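Local coordinates for uncharacterized protein VP1736 (Vibrio parahaemolyticus, PDB 3LXQ), which is of unknown function but carries a sulfatase-family domain of the alkaline phosphatase superfamily, an alpha/beta fold built round a mixed beta-sheet, at residues P72-N77 and K359-G364; T129-V134 and M380-N385; S156-G161 and K437-N442; G161-A166 and N442-K447; R339-I344 and R365-P370. One frame throughout, in Å; residues are numbered along the deposited sequence.

Contact 1 (P72-N77 and K359-G364); sequences PTMNSN and KTPMIG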
# COMPACT_ATOMS: atom_id res chain seq x y z
N PRO A 72 -13.97 -18.20 -0.02
CA PRO A 72 -14.61 -17.83 1.26
C PRO A 72 -14.83 -16.34 1.56
O PRO A 72 -15.77 -16.01 2.31
CB PRO A 72 -13.67 -18.42 2.32
CG PRO A 72 -12.50 -18.94 1.59
CD PRO A 72 -12.92 -19.21 0.19
N THR A 73 -14.00 -15.45 1.01
CA THR A 73 -14.22 -14.02 1.20
C THR A 73 -14.54 -13.29 -0.12
O THR A 73 -14.52 -12.06 -0.17
CB THR A 73 -13.06 -13.29 1.97
OG1 THR A 73 -11.86 -13.32 1.19
CG2 THR A 73 -12.81 -13.93 3.32
N MSE A 74 -14.84 -14.05 -1.17
CA MSE A 74 -15.27 -13.44 -2.43
C MSE A 74 -16.47 -12.53 -2.16
O MSE A 74 -17.40 -12.94 -1.47
CB MSE A 74 -15.63 -14.50 -3.47
CG MSE A 74 -15.96 -13.92 -4.83
SE MSE A 74 -14.38 -13.49 -5.89
CE MSE A 74 -14.15 -15.26 -6.70
N ASN A 75 -16.42 -11.30 -2.66
CA ASN A 75 -17.49 -10.33 -2.44
C ASN A 75 -17.63 -9.37 -3.61
O ASN A 75 -16.65 -9.05 -4.28
CB ASN A 75 -17.29 -9.54 -1.13
CG ASN A 75 -15.99 -8.74 -1.12
OD1 ASN A 75 -14.93 -9.23 -0.70
ND2 ASN A 75 -16.06 -7.50 -1.55
N SER A 76 -18.85 -8.91 -3.83
CA SER A 76 -19.12 -7.97 -4.90
C SER A 76 -19.24 -6.56 -4.36
O SER A 76 -20.00 -6.30 -3.42
CB SER A 76 -20.39 -8.34 -5.66
OG SER A 76 -20.17 -9.51 -6.43
N ASN A 77 -18.48 -5.66 -4.96
CA ASN A 77 -18.53 -4.26 -4.61
C ASN A 77 -18.66 -3.42 -5.87
O ASN A 77 -17.72 -3.36 -6.66
CB ASN A 77 -17.28 -3.87 -3.82
CG ASN A 77 -17.34 -2.44 -3.31
OD1 ASN A 77 -16.40 -1.65 -3.47
ND2 ASN A 77 -18.46 -2.10 -2.70
N LYS A 359 -15.64 -7.86 -8.08
CA LYS A 359 -15.98 -9.15 -7.47
C LYS A 359 -14.66 -9.83 -7.11
O LYS A 359 -14.04 -10.46 -7.96
CB LYS A 359 -16.80 -10.02 -8.45
CG LYS A 359 -17.16 -11.40 -7.88
CD LYS A 359 -18.17 -12.14 -8.75
CE LYS A 359 -18.79 -13.31 -8.00
NZ LYS A 359 -19.82 -13.98 -8.87
N THR A 360 -14.22 -9.67 -5.86
CA THR A 360 -12.91 -10.13 -5.46
C THR A 360 -12.96 -10.70 -4.05
O THR A 360 -13.94 -10.48 -3.33
CB THR A 360 -11.85 -8.99 -5.51
OG1 THR A 360 -11.85 -8.27 -4.28
CG2 THR A 360 -12.11 -8.04 -6.69
N PRO A 361 -11.90 -11.44 -3.64
CA PRO A 361 -11.83 -11.90 -2.27
C PRO A 361 -11.22 -10.87 -1.30
O PRO A 361 -11.01 -11.19 -0.14
CB PRO A 361 -10.95 -13.14 -2.36
CG PRO A 361 -10.03 -12.83 -3.48
CD PRO A 361 -10.86 -12.07 -4.48
N MSE A 362 -10.95 -9.65 -1.77
CA MSE A 362 -10.36 -8.61 -0.91
C MSE A 362 -11.26 -8.22 0.26
O MSE A 362 -12.45 -7.97 0.08
CB MSE A 362 -10.01 -7.35 -1.72
CG MSE A 362 -9.06 -7.58 -2.88
SE MSE A 362 -8.37 -5.89 -3.57
CE MSE A 362 -9.90 -5.32 -4.64
N ILE A 363 -10.68 -8.18 1.46
CA ILE A 363 -11.43 -7.80 2.64
C ILE A 363 -11.18 -6.34 3.04
O ILE A 363 -11.80 -5.83 3.98
CB ILE A 363 -11.17 -8.76 3.83
CG1 ILE A 363 -9.71 -8.67 4.30
CG2 ILE A 363 -11.55 -10.18 3.44
CD1 ILE A 363 -9.44 -9.39 5.61
N GLY A 364 -10.30 -5.66 2.31
CA GLY A 364 -10.08 -4.23 2.49
C GLY A 364 -11.29 -3.39 2.08
O GLY A 364 -12.09 -3.80 1.24
O HOH W 1 -14.60 -6.90 -3.95
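Two short strands, 75-77 and 358-360, pair here as a small antiparallel sheet, separate from the large mixed sheet of the sulfatase-like domain and buried for the most part. N75 and T360 form its hydrogen-bonded pair: N75 N donates a hydrogen bond to T360 O at 2.7 Å, approaching from above the carbonyl plane, and T360 N returns a bond to N75 O at 3.0 Å, in the carbonyl plane. S76 and K359 follow as the non-hydrogen-bonded pair, and the extended K359 chain runs by S76 OG, which sits 3.8 Å from K359 CG. A water on the N75 and T360 side donates a hydrogen bond to N75 O and is also hydrogen-bonded to T360 OG1. That same OG1 accepts from M362 N at 3.0 Å, an ST turn that bends the chain where the strand ends. M74, a selenomethionine, has CG anti to the backbone N (chi1 -175°) and then bends twice, so that its side chain crosses that of K359 at about a right angle and SE lies 4.0 Å from P361 CD. Helix 422-441 borders the far end, where F434 touches T73 and N431 touches I363. There T73 CB packs on I363 CG2 at 3.8 Å, while T73 OG1, between the backbone N and the carbonyl carbon, donates to a lone pair of P361 O at 2.7 Å.

Contact 2 (T129-V134 and M380-N385); sequences TGTRSV and MQYDKN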
# COMPACT_ATOMS: atom_id res chain seq x y z
N THR A 129 0.57 -2.45 6.48
CA THR A 129 0.39 -3.74 7.14
C THR A 129 1.74 -4.38 7.50
O THR A 129 1.80 -5.31 8.32
CB THR A 129 -0.36 -4.72 6.23
OG1 THR A 129 0.38 -4.87 5.02
CG2 THR A 129 -1.78 -4.22 5.91
N GLY A 130 2.82 -3.89 6.88
CA GLY A 130 4.16 -4.41 7.14
C GLY A 130 5.30 -3.42 7.26
O GLY A 130 5.08 -2.20 7.34
N THR A 131 6.52 -3.97 7.30
CA THR A 131 7.76 -3.20 7.39
C THR A 131 8.68 -3.37 6.18
O THR A 131 9.70 -2.68 6.09
CB THR A 131 8.56 -3.58 8.64
OG1 THR A 131 8.93 -4.97 8.58
CG2 THR A 131 7.75 -3.30 9.89
N ARG A 132 8.31 -4.25 5.26
CA ARG A 132 9.18 -4.56 4.12
C ARG A 132 8.53 -4.16 2.81
O ARG A 132 7.31 -4.14 2.69
CB ARG A 132 9.57 -6.04 4.11
CG ARG A 132 10.42 -6.48 5.33
CD ARG A 132 10.43 -7.98 5.44
NE ARG A 132 11.43 -8.48 6.40
CZ ARG A 132 11.18 -8.76 7.68
NH1 ARG A 132 9.96 -8.59 8.20
NH2 ARG A 132 12.16 -9.21 8.44
N SER A 133 9.37 -3.82 1.84
CA SER A 133 8.91 -3.39 0.54
C SER A 133 7.95 -4.36 -0.12
O SER A 133 6.90 -3.93 -0.62
CB SER A 133 10.11 -3.08 -0.36
OG SER A 133 10.85 -1.97 0.16
N VAL A 134 8.27 -5.66 -0.13
CA VAL A 134 7.38 -6.63 -0.77
C VAL A 134 6.00 -6.68 -0.11
O VAL A 134 5.02 -6.96 -0.80
CB VAL A 134 7.95 -8.08 -0.93
CG1 VAL A 134 9.02 -8.13 -2.03
CG2 VAL A 134 8.47 -8.65 0.37
N MSE A 380 -1.33 -4.40 11.64
CA MSE A 380 0.09 -4.27 11.36
C MSE A 380 0.95 -5.41 11.91
O MSE A 380 0.74 -5.90 13.03
CB MSE A 380 0.61 -2.86 11.66
CG MSE A 380 0.38 -2.36 13.04
SE MSE A 380 -0.05 -0.44 13.15
CE MSE A 380 -1.63 -0.73 14.25
N GLN A 381 1.87 -5.86 11.06
CA GLN A 381 2.75 -6.98 11.39
C GLN A 381 4.16 -6.47 11.53
O GLN A 381 4.73 -5.95 10.57
CB GLN A 381 2.71 -8.03 10.28
CG GLN A 381 3.40 -9.33 10.63
CD GLN A 381 2.48 -10.31 11.36
OE1 GLN A 381 1.32 -10.46 11.00
NE2 GLN A 381 3.02 -11.00 12.38
N TYR A 382 4.71 -6.63 12.73
CA TYR A 382 6.09 -6.30 13.01
C TYR A 382 6.84 -7.61 13.26
O TYR A 382 6.86 -8.12 14.39
CB TYR A 382 6.21 -5.34 14.20
CG TYR A 382 7.63 -4.94 14.52
CD1 TYR A 382 8.33 -4.05 13.68
CD2 TYR A 382 8.30 -5.45 15.64
CE1 TYR A 382 9.63 -3.69 13.95
CE2 TYR A 382 9.61 -5.09 15.92
CZ TYR A 382 10.27 -4.20 15.07
OH TYR A 382 11.55 -3.82 15.31
N ASP A 383 7.45 -8.16 12.21
CA ASP A 383 8.09 -9.49 12.27
C ASP A 383 7.09 -10.58 12.71
O ASP A 383 6.15 -10.89 11.97
CB ASP A 383 9.34 -9.46 13.18
CG ASP A 383 10.44 -8.54 12.64
OD1 ASP A 383 10.53 -8.38 11.40
OD2 ASP A 383 11.22 -7.99 13.46
N LYS A 384 7.28 -11.12 13.91
CA LYS A 384 6.42 -12.17 14.44
C LYS A 384 5.20 -11.63 15.20
O LYS A 384 4.32 -12.40 15.61
CB LYS A 384 7.24 -13.12 15.33
N ASN A 385 5.15 -10.32 15.41
CA ASN A 385 4.04 -9.71 16.15
C ASN A 385 2.97 -9.12 15.25
O ASN A 385 3.28 -8.47 14.26
CB ASN A 385 4.57 -8.65 17.11
CG ASN A 385 5.53 -9.23 18.14
OD1 ASN A 385 5.57 -10.44 18.36
ND2 ASN A 385 6.30 -8.36 18.77
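Q381 N donates to T129 O at 2.8 Å, the one backbone hydrogen bond between the two segments; the N-H comes in from above the carbonyl plane rather than on a lone pair. At the exposed end a salt bridge joins R132 to D383. R132 is extended from CG to NE, and its NH1 meets D383 OD1 at 3.3 Å, nearly along the C-O axis of the carboxylate, while NH2 adds only a weak bond to the same oxygen. With the guanidinium and carboxylate planes 53° apart, this is a single-oxygen grip and not a flat two-pronged pair. R309 brings a like charge close to R132 NH2, which D383 probably helps to offset. Between these polar ends, T131 CG2 touches the edge of the Y382 ring at CD1, 3.9 Å away. Q381 bends at chi2 so that its NE2 donates to D383 O at 3.2 Å, within the type II' turn from Y382 to N385, and also bonds Y45 OH; Y382 OH is held by V310 O and A313 N. The contact thus sets the loop entering helix 133-141, with R132 at its N-cap position, against strand 377-382 at the outer side of the five-stranded antiparallel sheet, where the turn leads into strand 385-390.

Contact 3 (S156-G161 and K437-N442); sequences SKSQTG and KAYQNN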
# COMPACT_ATOMS: atom_id res chain seq x y z
N SER A 156 5.99 -19.35 -2.75
CA SER A 156 5.98 -20.19 -3.95
C SER A 156 4.58 -20.45 -4.54
O SER A 156 4.42 -20.50 -5.77
CB SER A 156 6.72 -21.51 -3.69
OG SER A 156 6.11 -22.23 -2.64
N LYS A 157 3.58 -20.61 -3.68
CA LYS A 157 2.20 -20.84 -4.13
C LYS A 157 1.55 -19.62 -4.78
O LYS A 157 0.63 -19.76 -5.59
CB LYS A 157 1.33 -21.37 -2.99
CG LYS A 157 1.72 -22.77 -2.51
CD LYS A 157 0.93 -23.20 -1.28
CE LYS A 157 -0.43 -23.79 -1.63
NZ LYS A 157 -1.19 -24.11 -0.39
N SER A 158 2.02 -18.42 -4.44
CA SER A 158 1.45 -17.18 -4.96
C SER A 158 2.12 -16.65 -6.24
O SER A 158 1.88 -15.50 -6.64
CB SER A 158 1.46 -16.10 -3.88
OG SER A 158 2.48 -16.32 -2.91
N GLN A 159 2.95 -17.48 -6.87
CA GLN A 159 3.73 -17.04 -8.03
C GLN A 159 2.92 -17.00 -9.33
O GLN A 159 3.31 -16.36 -10.31
CB GLN A 159 5.00 -17.88 -8.20
CG GLN A 159 6.00 -17.71 -7.05
CD GLN A 159 6.29 -16.25 -6.74
OE1 GLN A 159 5.91 -15.74 -5.68
NE2 GLN A 159 6.95 -15.56 -7.66
N THR A 160 1.78 -17.69 -9.31
CA THR A 160 0.90 -17.77 -10.48
C THR A 160 -0.55 -17.87 -10.03
O THR A 160 -0.85 -18.52 -9.03
CB THR A 160 1.28 -18.96 -11.39
OG1 THR A 160 0.37 -19.04 -12.50
CG2 THR A 160 1.25 -20.29 -10.63
N GLY A 161 -1.43 -17.22 -10.78
CA GLY A 161 -2.86 -17.23 -10.48
C GLY A 161 -3.28 -16.80 -9.08
O GLY A 161 -4.32 -17.23 -8.58
N LYS A 437 -3.87 -18.77 6.75
CA LYS A 437 -4.78 -19.84 6.36
C LYS A 437 -5.22 -19.74 4.90
O LYS A 437 -5.38 -20.76 4.22
CB LYS A 437 -5.99 -19.89 7.30
CG LYS A 437 -5.72 -20.58 8.64
CD LYS A 437 -6.08 -22.06 8.56
CE LYS A 437 -5.77 -22.81 9.85
NZ LYS A 437 -4.36 -23.32 9.90
N ALA A 438 -5.43 -18.52 4.41
CA ALA A 438 -5.89 -18.31 3.02
C ALA A 438 -4.83 -18.76 2.04
O ALA A 438 -5.14 -19.32 0.97
CB ALA A 438 -6.25 -16.84 2.79
N TYR A 439 -3.57 -18.50 2.41
CA TYR A 439 -2.41 -18.94 1.64
C TYR A 439 -2.34 -20.47 1.58
O TYR A 439 -2.29 -21.04 0.50
CB TYR A 439 -1.11 -18.35 2.21
CG TYR A 439 0.12 -18.84 1.48
CD1 TYR A 439 0.94 -19.82 2.04
CD2 TYR A 439 0.43 -18.37 0.21
CE1 TYR A 439 2.06 -20.29 1.36
CE2 TYR A 439 1.53 -18.83 -0.48
CZ TYR A 439 2.34 -19.79 0.10
OH TYR A 439 3.44 -20.24 -0.59
N GLN A 440 -2.36 -21.11 2.75
CA GLN A 440 -2.38 -22.57 2.86
C GLN A 440 -3.47 -23.23 2.02
O GLN A 440 -3.25 -24.29 1.44
CB GLN A 440 -2.59 -23.01 4.31
CG GLN A 440 -1.42 -22.75 5.22
CD GLN A 440 -1.67 -23.27 6.63
OE1 GLN A 440 -2.25 -24.34 6.83
NE2 GLN A 440 -1.22 -22.50 7.63
N ASN A 441 -4.65 -22.61 1.97
CA ASN A 441 -5.82 -23.26 1.38
C ASN A 441 -6.24 -22.73 0.01
O ASN A 441 -7.25 -23.19 -0.54
CB ASN A 441 -6.98 -23.26 2.36
CG ASN A 441 -6.67 -24.06 3.62
OD1 ASN A 441 -7.00 -25.23 3.71
ND2 ASN A 441 -6.02 -23.42 4.58
N ASN A 442 -5.46 -21.79 -0.53
CA ASN A 442 -5.71 -21.22 -1.86
C ASN A 442 -7.01 -20.44 -1.91
O ASN A 442 -7.79 -20.54 -2.87
CB ASN A 442 -5.67 -22.29 -2.95
CG ASN A 442 -4.45 -23.17 -2.85
OD1 ASN A 442 -4.53 -24.32 -2.43
ND2 ASN A 442 -3.29 -22.61 -3.21
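The Y439 ring meets S158 OG at its edge, 3.6 Å from CE2, while K157 CB comes in obliquely beside CE2 and CZ. Farther along, the lysine chain passes over the ring, bending at chi3 (84°), with K157 CD 3.9 Å from Y439 CZ. K157 NZ ends up close to the ring normal but 5.5 Å from the centroid, so any cation-pi attraction is weak. Y439 reaches this place because its CG is anti to the backbone N (chi1 177°), which sends the hydroxyl away from helix 422-441 to the loop. There Y439 OH accepts from K157 N at 3.1 Å in a fairly straight bond. S158 OG has its strongest polar partner in V152 O, with L155 O also near. The two side chains cross obliquely, tyrosine to loop backbone and lysine to the helix end, where N442 closes the last turn in a Schellman motif. K157 NZ lies 2.8 Å from Q440 O and makes a weak bond to Y439 O, and K157 CE rests 3.5 Å from N442 ND2. An ammonium group beside the carbonyls of a helix C-terminus should be favoured by the negative end of the helix dipole, which implies modest electrostatic help for an otherwise surface-lying contact.

Contact 4 (G161-A166 and N442-K447); sequences GFFTIA and NWYSSK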
# COMPACT_ATOMS: atom_id res chain seq x y z
N GLY A 161 -1.43 -17.22 -10.78
CA GLY A 161 -2.86 -17.23 -10.48
C GLY A 161 -3.28 -16.80 -9.08
O GLY A 161 -4.32 -17.23 -8.58
N PHE A 162 -2.49 -15.97 -8.42
CA PHE A 162 -2.90 -15.36 -7.15
C PHE A 162 -3.74 -14.13 -7.51
O PHE A 162 -3.55 -13.54 -8.58
CB PHE A 162 -1.68 -14.97 -6.32
CG PHE A 162 -1.96 -14.73 -4.85
CD1 PHE A 162 -2.13 -15.79 -3.97
CD2 PHE A 162 -2.00 -13.42 -4.35
CE1 PHE A 162 -2.36 -15.57 -2.62
CE2 PHE A 162 -2.25 -13.19 -3.00
CZ PHE A 162 -2.42 -14.26 -2.13
N PHE A 163 -4.67 -13.75 -6.64
CA PHE A 163 -5.43 -12.55 -6.93
C PHE A 163 -4.60 -11.27 -6.88
O PHE A 163 -3.91 -11.00 -5.88
CB PHE A 163 -6.69 -12.39 -6.05
CG PHE A 163 -7.38 -11.09 -6.29
CD1 PHE A 163 -8.29 -10.96 -7.33
CD2 PHE A 163 -7.02 -9.96 -5.57
CE1 PHE A 163 -8.89 -9.72 -7.60
CE2 PHE A 163 -7.61 -8.73 -5.84
CZ PHE A 163 -8.54 -8.61 -6.83
N THR A 164 -4.64 -10.51 -7.97
CA THR A 164 -4.09 -9.15 -8.02
C THR A 164 -5.06 -8.24 -8.80
O THR A 164 -5.77 -8.71 -9.69
CB THR A 164 -2.69 -9.08 -8.73
OG1 THR A 164 -2.84 -9.37 -10.13
CG2 THR A 164 -1.68 -10.04 -8.10
N ILE A 165 -5.05 -6.94 -8.49
CA ILE A 165 -5.82 -5.98 -9.30
C ILE A 165 -5.21 -5.82 -10.69
O ILE A 165 -5.88 -5.35 -11.60
CB ILE A 165 -5.98 -4.59 -8.63
CG1 ILE A 165 -4.61 -3.94 -8.37
CG2 ILE A 165 -6.82 -4.69 -7.34
CD1 ILE A 165 -4.66 -2.40 -8.29
N ALA A 166 -3.94 -6.21 -10.83
CA ALA A 166 -3.28 -6.23 -12.13
C ALA A 166 -4.01 -7.15 -13.08
O ALA A 166 -4.40 -6.71 -14.18
CB ALA A 166 -1.83 -6.66 -12.01
N ASN A 442 -5.46 -21.79 -0.53
CA ASN A 442 -5.71 -21.22 -1.86
C ASN A 442 -7.01 -20.44 -1.91
O ASN A 442 -7.79 -20.54 -2.87
CB ASN A 442 -5.67 -22.29 -2.95
CG ASN A 442 -4.45 -23.17 -2.85
OD1 ASN A 442 -4.53 -24.32 -2.43
ND2 ASN A 442 -3.29 -22.61 -3.21
N TRP A 443 -7.23 -19.62 -0.88
CA TRP A 443 -8.46 -18.85 -0.77
C TRP A 443 -8.35 -17.50 -1.46
O TRP A 443 -9.30 -16.72 -1.44
CB TRP A 443 -8.85 -18.64 0.70
CG TRP A 443 -9.33 -19.89 1.40
CD1 TRP A 443 -9.79 -21.06 0.82
CD2 TRP A 443 -9.44 -20.08 2.82
NE1 TRP A 443 -10.15 -21.96 1.80
CE2 TRP A 443 -9.95 -21.39 3.03
CE3 TRP A 443 -9.15 -19.28 3.93
CZ2 TRP A 443 -10.17 -21.90 4.31
CZ3 TRP A 443 -9.37 -19.79 5.20
CH2 TRP A 443 -9.87 -21.09 5.38
N TYR A 444 -7.22 -17.26 -2.10
CA TYR A 444 -6.96 -15.93 -2.63
C TYR A 444 -6.49 -15.96 -4.09
O TYR A 444 -5.63 -15.18 -4.49
CB TYR A 444 -5.99 -15.19 -1.70
CG TYR A 444 -6.28 -13.71 -1.54
CD1 TYR A 444 -7.27 -13.26 -0.66
CD2 TYR A 444 -5.56 -12.76 -2.26
CE1 TYR A 444 -7.53 -11.90 -0.51
CE2 TYR A 444 -5.81 -11.41 -2.12
CZ TYR A 444 -6.79 -10.98 -1.24
OH TYR A 444 -7.02 -9.62 -1.12
N SER A 445 -7.10 -16.84 -4.87
CA SER A 445 -6.78 -17.01 -6.27
C SER A 445 -7.44 -15.94 -7.13
O SER A 445 -8.33 -15.23 -6.67
CB SER A 445 -7.26 -18.37 -6.74
OG SER A 445 -8.65 -18.32 -6.99
N SER A 446 -7.02 -15.85 -8.39
CA SER A 446 -7.68 -14.97 -9.37
C SER A 446 -8.83 -15.61 -10.14
O SER A 446 -9.30 -15.02 -11.12
CB SER A 446 -6.68 -14.33 -10.34
OG SER A 446 -5.57 -15.16 -10.63
N LYS A 447 -9.29 -16.79 -9.71
CA LYS A 447 -10.45 -17.42 -10.37
C LYS A 447 -11.72 -16.58 -10.16
O LYS A 447 -11.96 -16.08 -9.06
CB LYS A 447 -10.67 -18.86 -9.87
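A single beta bridge between F162 and S445 ties the loop before helix 165-171 to the C-terminal tail, with an aromatic cluster of F162, F163 and Y444 on its buried side and serines on its more open one. The tight part centres on Y444. Its O accepts a hydrogen bond from F163 N at 2.8 Å, in the carbonyl plane, and at the same time lies over the centre of one face of the F162 ring, 3.5 Å above the plane. F162 and Y444 meet obliquely, their planes 38° apart, with F162 CE2 only 3.4 Å from Y444 CD2. F163 instead turns its edge to the Y444 face, an offset edge-to-face pair at 88° with CD2 3.9 Å from Y444 CE2. Both phenylalanines carry CG anti to the backbone N; being consecutive residues, they leave the backbone in different directions and meet the tyrosine differently. F144 extends the cluster, and Y444 OH is bound by T142 O. Toward solvent the contact is thinner: exposed G161, at positive phi, meets S446 through backbone, and only a weak, unsettled bond leads from S446 OG to F162 O. S445 OG serves its own segment, accepting from K447 N in an ST turn. The firm bond on this side is S446 N to G161 O, 3.0 Å, with the donor well above the carbonyl plane.

Contact 5 (R339-I344 and R365-P370); sequences RIANNI and RDLTKP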
# COMPACT_ATOMS: atom_id res chain seq x y z
N ARG A 339 -9.99 8.73 9.01
CA ARG A 339 -10.45 7.36 9.32
C ARG A 339 -9.28 6.38 9.33
O ARG A 339 -8.51 6.34 8.37
CB ARG A 339 -11.55 6.89 8.35
CG ARG A 339 -12.89 7.66 8.44
CD ARG A 339 -13.90 7.21 7.36
NE ARG A 339 -13.38 7.35 6.00
CZ ARG A 339 -14.01 6.95 4.89
NH1 ARG A 339 -15.20 6.36 4.94
NH2 ARG A 339 -13.43 7.15 3.71
N ILE A 340 -9.13 5.61 10.41
CA ILE A 340 -8.04 4.64 10.48
C ILE A 340 -8.21 3.63 9.34
O ILE A 340 -9.29 3.06 9.16
CB ILE A 340 -7.96 3.86 11.83
CG1 ILE A 340 -8.00 4.83 13.01
CG2 ILE A 340 -6.66 3.04 11.90
CD1 ILE A 340 -8.28 4.15 14.31
N ALA A 341 -7.14 3.43 8.58
CA ALA A 341 -7.15 2.53 7.42
C ALA A 341 -5.79 1.88 7.22
O ALA A 341 -4.81 2.27 7.85
CB ALA A 341 -7.57 3.30 6.17
N ASN A 342 -5.75 0.86 6.37
CA ASN A 342 -4.54 0.16 5.97
C ASN A 342 -4.32 0.39 4.49
O ASN A 342 -5.27 0.70 3.77
CB ASN A 342 -4.70 -1.35 6.16
CG ASN A 342 -4.18 -1.84 7.50
OD1 ASN A 342 -4.82 -2.69 8.13
ND2 ASN A 342 -3.01 -1.37 7.92
N ASN A 343 -3.09 0.21 4.03
CA ASN A 343 -2.83 0.21 2.59
C ASN A 343 -3.57 -0.89 1.81
O ASN A 343 -3.81 -0.74 0.61
CB ASN A 343 -1.32 0.23 2.28
CG ASN A 343 -0.53 -0.83 3.03
OD1 ASN A 343 -1.06 -1.62 3.82
ND2 ASN A 343 0.78 -0.85 2.76
N ILE A 344 -3.94 -1.99 2.47
CA ILE A 344 -4.80 -3.01 1.83
C ILE A 344 -6.24 -2.51 1.54
O ILE A 344 -6.98 -3.16 0.78
CB ILE A 344 -4.86 -4.34 2.63
CG1 ILE A 344 -5.51 -4.14 4.00
CG2 ILE A 344 -3.47 -4.98 2.77
CD1 ILE A 344 -6.04 -5.40 4.60
N ARG A 365 -11.39 -2.20 2.67
CA ARG A 365 -12.58 -1.36 2.60
C ARG A 365 -12.54 -0.45 1.37
O ARG A 365 -11.48 0.05 0.98
CB ARG A 365 -12.68 -0.49 3.86
CG ARG A 365 -13.16 -1.21 5.11
CD ARG A 365 -12.10 -2.11 5.77
NE ARG A 365 -12.62 -2.68 7.01
CZ ARG A 365 -12.61 -2.05 8.19
NH1 ARG A 365 -12.08 -0.84 8.30
NH2 ARG A 365 -13.14 -2.63 9.27
N ASP A 366 -13.70 -0.26 0.76
CA ASP A 366 -13.89 0.75 -0.27
C ASP A 366 -14.21 2.02 0.49
O ASP A 366 -15.32 2.20 1.00
CB ASP A 366 -15.05 0.36 -1.19
CG ASP A 366 -15.39 1.45 -2.23
OD1 ASP A 366 -14.83 2.57 -2.18
OD2 ASP A 366 -16.25 1.16 -3.10
N LEU A 367 -13.23 2.89 0.58
CA LEU A 367 -13.36 4.04 1.48
C LEU A 367 -14.04 5.24 0.81
O LEU A 367 -14.15 6.30 1.41
CB LEU A 367 -12.01 4.42 2.08
CG LEU A 367 -11.45 3.35 3.03
CD1 LEU A 367 -9.96 3.53 3.28
CD2 LEU A 367 -12.25 3.26 4.34
N THR A 368 -14.50 5.04 -0.43
CA THR A 368 -15.37 6.02 -1.08
C THR A 368 -16.76 5.95 -0.44
O THR A 368 -17.58 6.85 -0.63
CB THR A 368 -15.52 5.79 -2.60
OG1 THR A 368 -16.19 4.54 -2.84
CG2 THR A 368 -14.18 5.83 -3.33
N LYS A 369 -16.99 4.89 0.33
CA LYS A 369 -18.26 4.64 0.99
C LYS A 369 -18.11 4.81 2.49
O LYS A 369 -16.98 4.72 3.01
CB LYS A 369 -18.76 3.23 0.63
CG LYS A 369 -19.05 3.09 -0.87
CD LYS A 369 -19.37 1.67 -1.27
CE LYS A 369 -19.86 1.66 -2.71
NZ LYS A 369 -19.76 0.32 -3.31
N PRO A 370 -19.24 5.04 3.20
CA PRO A 370 -19.23 5.29 4.63
C PRO A 370 -18.63 4.15 5.42
O PRO A 370 -18.74 2.99 5.04
CB PRO A 370 -20.72 5.43 4.99
CG PRO A 370 -21.36 5.87 3.73
CD PRO A 370 -20.62 5.12 2.66
O HOH W 2 -10.51 1.06 6.81
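The chain entering short strand 341-342 of the large mixed sheet is clasped here to a type I beta turn, D366 to K369, in the loop that follows strand 358-360. R339 does the clasping. Its CG is anti to the carbonyl carbon and the chain bends at chi3 (-57°), which brings the guanidinium edge-on to two carbonyls of the turn. R339 NH2 donates to L367 O at 2.6 Å, straight (162°) and on a lone pair; NH1 donates to K369 O at 3.1 Å, from above that carbonyl plane. Both oxygens lie in the guanidinium plane, so the two bonds fix its rotation, and D337 forms a salt bridge with NH2 that should help hold the charge. L367 runs past R339 in the opposite direction, its CD2 resting over the centre of one guanidinium face, 4.0 Å above the plane. The other methyl, L367 CD1, packs on A341 CB at 3.8 Å. A water linked to R365 NH1 at 2.9 Å makes a weak bond to I340 O, a second, looser tie. Inside the turn D366 OD1 accepts from T368 N at 3.0 Å and from T368 OG1 at a very short 2.5 Å, which pins the aspartate to its own loop. The K369 N to D366 O bond closes the beta turn, so R339 grips a type I beta turn headed by an Asx turn.

Overall arrangement
Contacts 3 and 4 run on from each other, sharing G161 and N442 with centres 8 Å apart, so the end of helix 422-441 and the tail after it follow one continuous loop. Contact 4 also touches contact 1, about 11 Å away between centres: P72 packs on W443, and M362 on Y444 and F163. Contact 1 leads directly along the chain into contact 5, whose centre lies about 14 Å off. Contact 5 in turn meets contact 2 through N343 OD1 and T129 N, a probable hydrogen bond 3.2 Å long, although their centres are 19 Å apart. Contacts 3 and 5 are the most distant pair, with 25 Å between centres.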